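Local coordinates for ATP-binding protein (Mycobacterium tuberculosis, PDB 5UKV) that probably autophosphorylates on a histidine with ATP as a two-component sensor kinase, the piece here being its dimerization and histidine phosphotransfer (DHp) domain, at residues 29-32 against 33-37. The protein carries 1 engineered substitution. Numbering follows the deposited sequence.
Sequences LTTI and RGFAE
Four consecutive backbone hydrogen bonds bind Leu29-Ile32 to the turn that follows, an example of regular alpha-helical bonding in which i to i+4 pairs satisfy main-chain N-H and C=O groups along one turn. Arg33 N donates to Leu29 O at 3.0 Å, nearly straight with an N-H...O angle of 167°, and Gly34 N reaches Thr30 O at 2.9 Å. The same pattern carries Phe35 N to Thr31 O (2.9 Å) and Ala36 N to Ile32 O (3.0 Å).

Side-chain carbons then lie against these carbonyls. With CG beside its own backbone N (chi1 -76°), Arg33 brings CG to 3.4 Å from Leu29 O; its chain bends only further out, at chi3. Phe35 approaches its acceptor in a comparable way: CB sits 3.4 Å from Thr31 O, and CG and CD1 remain close to that oxygen.

All of this belongs to helix 2-40, the first helix of a His Kinase A hairpin whose return arm is helix 47-71; two such hairpins pair in the dimer as a helical bundle. Thr31 and Phe35 touch helix 47-71 of their own chain, Phe35 resting on Leu50 and Arg53, whereas Ile32, Arg33 and Ala36 pack against Ile54, Ala58 and Glu55 of the second subunit. Leu29 reaches both, touching Met61 of its own chain and Gly62 of the second subunit.

Packing between side chains within the turn itself is slight. Thr31 places its methyl CG2 over one face of the Phe35 ring, 4.5 Å from CE1, a loose approach between residues four apart. Ala36 CB lies 3.6 Å from Ile32 O, a van der Waals contact of a methyl group with a carbonyl oxygen that already accepts the Ala36 N-H bond. At Thr30, OG1 makes a weak hydrogen bond back to Arg26 O, one turn earlier.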
ATOM      1  N   LEU A  29      -3.254   3.783   5.473  1.00 26.85           N
ATOM      2  CA  LEU A  29      -2.178   4.697   5.220  1.00 26.60           C
ATOM      3  C   LEU A  29      -2.378   6.127   5.657  1.00 27.67           C
ATOM      4  O   LEU A  29      -1.408   6.840   6.028  1.00 27.22           O
ATOM      5  CB  LEU A  29      -1.886   4.853   3.693  1.00 29.20           C
ATOM      6  CG  LEU A  29      -0.617   4.431   3.140  1.00 36.88           C
ATOM      7  CD1 LEU A  29      -0.499   4.556   1.599  1.00 36.69           C
ATOM      8  CD2 LEU A  29       0.561   4.983   3.962  1.00 37.63           C
ATOM      9  N   THR A  30      -3.567   6.654   5.358  1.00 32.36           N
ATOM     10  CA  THR A  30      -3.944   8.040   5.763  1.00 31.84           C
ATOM     11  C   THR A  30      -3.942   8.193   7.270  1.00 28.37           C
ATOM     12  O   THR A  30      -3.473   9.192   7.751  1.00 28.99           O
ATOM     13  CB  THR A  30      -5.320   8.433   5.120  1.00 39.06           C
ATOM     14  OG1 THR A  30      -5.132   8.525   3.702  1.00 40.01           O
ATOM     15  CG2 THR A  30      -5.673   9.857   5.537  1.00 39.67           C
ATOM     16  N   THR A  31      -4.373   7.195   8.034  1.00 26.65           N
ATOM     17  CA  THR A  31      -4.071   7.119   9.446  1.00 27.65           C
ATOM     18  C   THR A  31      -2.575   7.231   9.914  1.00 26.79           C
ATOM     19  O   THR A  31      -2.265   8.038  10.757  1.00 25.39           O
ATOM     20  CB  THR A  31      -4.713   5.918  10.079  1.00 33.33           C
ATOM     21  OG1 THR A  31      -6.147   6.054   9.945  1.00 41.94           O
ATOM     22  CG2 THR A  31      -4.484   5.860  11.568  1.00 35.55           C
ATOM     23  N   ILE A  32      -1.698   6.355   9.397  1.00 23.55           N
ATOM     24  CA  ILE A  32      -0.324   6.419   9.685  1.00 23.33           C
ATOM     25  C   ILE A  32       0.212   7.823   9.386  1.00 24.51           C
ATOM     26  O   ILE A  32       0.900   8.462  10.221  1.00 26.14           O
ATOM     27  CB  ILE A  32       0.415   5.333   8.910  1.00 21.80           C
ATOM     28  CG1 ILE A  32       0.035   3.927   9.346  1.00 22.49           C
ATOM     29  CG2 ILE A  32       1.899   5.563   9.071  1.00 22.64           C
ATOM     30  CD1 ILE A  32       0.157   2.798   8.324  1.00 24.44           C
ATOM     31  N   ARG A  33      -0.102   8.349   8.217  1.00 23.47           N
ATOM     32  CA  ARG A  33       0.356   9.673   7.855  1.00 24.77           C
ATOM     33  C   ARG A  33      -0.174  10.785   8.742  1.00 24.63           C
ATOM     34  O   ARG A  33       0.560  11.599   9.160  1.00 25.59           O
ATOM     35  CB  ARG A  33       0.003   9.992   6.428  1.00 31.42           C
ATOM     36  CG  ARG A  33       0.871   9.322   5.409  1.00 40.49           C
ATOM     37  CD  ARG A  33       0.470   9.705   4.015  1.00 47.13           C
ATOM     38  NE  ARG A  33       1.284  10.801   3.555  1.00 58.57           N
ATOM     39  CZ  ARG A  33       1.375  11.129   2.281  1.00 62.41           C
ATOM     40  NH1 ARG A  33       0.670  10.438   1.408  1.00 57.11           N
ATOM     41  NH2 ARG A  33       2.158  12.121   1.893  1.00 69.42           N
ATOM     42  N   GLY A  34      -1.451  10.745   9.042  1.00 24.15           N
ATOM     43  CA  GLY A  34      -2.046  11.700   9.852  1.00 22.50           C
ATOM     44  C   GLY A  34      -1.456  11.723  11.227  1.00 20.48           C
ATOM     45  O   GLY A  34      -1.263  12.768  11.791  1.00 21.22           O
ATOM     46  N   PHE A  35      -1.219  10.561  11.784  1.00 19.93           N
ATOM     47  CA  PHE A  35      -0.647  10.441  13.125  1.00 21.85           C
ATOM     48  C   PHE A  35       0.785  10.952  13.175  1.00 23.67           C
ATOM     49  O   PHE A  35       1.204  11.616  14.126  1.00 21.76           O
ATOM     50  CB  PHE A  35      -0.802   9.034  13.705  1.00 22.88           C
ATOM     51  CG  PHE A  35      -2.130   8.729  14.279  1.00 23.69           C
ATOM     52  CD1 PHE A  35      -3.274   9.478  14.009  1.00 27.76           C
ATOM     53  CD2 PHE A  35      -2.267   7.738  15.257  1.00 29.20           C
ATOM     54  CE1 PHE A  35      -4.528   9.156  14.616  1.00 28.42           C
ATOM     55  CE2 PHE A  35      -3.545   7.449  15.860  1.00 28.85           C
ATOM     56  CZ  PHE A  35      -4.655   8.179  15.544  1.00 27.03           C
ATOM     57  N   ALA A  36       1.554  10.667  12.133  1.00 23.74           N
ATOM     58  CA  ALA A  36       2.911  11.226  12.066  1.00 24.46           C
ATOM     59  C   ALA A  36       2.947  12.704  11.902  1.00 26.06           C
ATOM     60  O   ALA A  36       3.739  13.385  12.529  1.00 27.48           O
ATOM     61  CB  ALA A  36       3.723  10.537  10.964  1.00 23.90           C
ATOM     62  N   GLU A  37       2.005  13.278  11.168  1.00 27.19           N
ATOM     63  CA  GLU A  37       1.923  14.742  11.094  1.00 28.96           C
ATOM     64  C   GLU A  37       1.562  15.349  12.413  1.00 27.65           C
ATOM     65  O   GLU A  37       2.078  16.393  12.741  1.00 27.54           O
ATOM     66  CB  GLU A  37       0.866  15.172  10.039  1.00 34.36           C
ATOM     67  CG  GLU A  37       0.571  16.653   9.922  1.00 40.98           C
ATOM     68  CD  GLU A  37       1.725  17.456   9.361  1.00 53.08           C
ATOM     69  OE1 GLU A  37       2.700  16.887   8.771  1.00 53.95           O
ATOM     70  OE2 GLU A  37       1.637  18.701   9.513  1.00 64.84           O
TER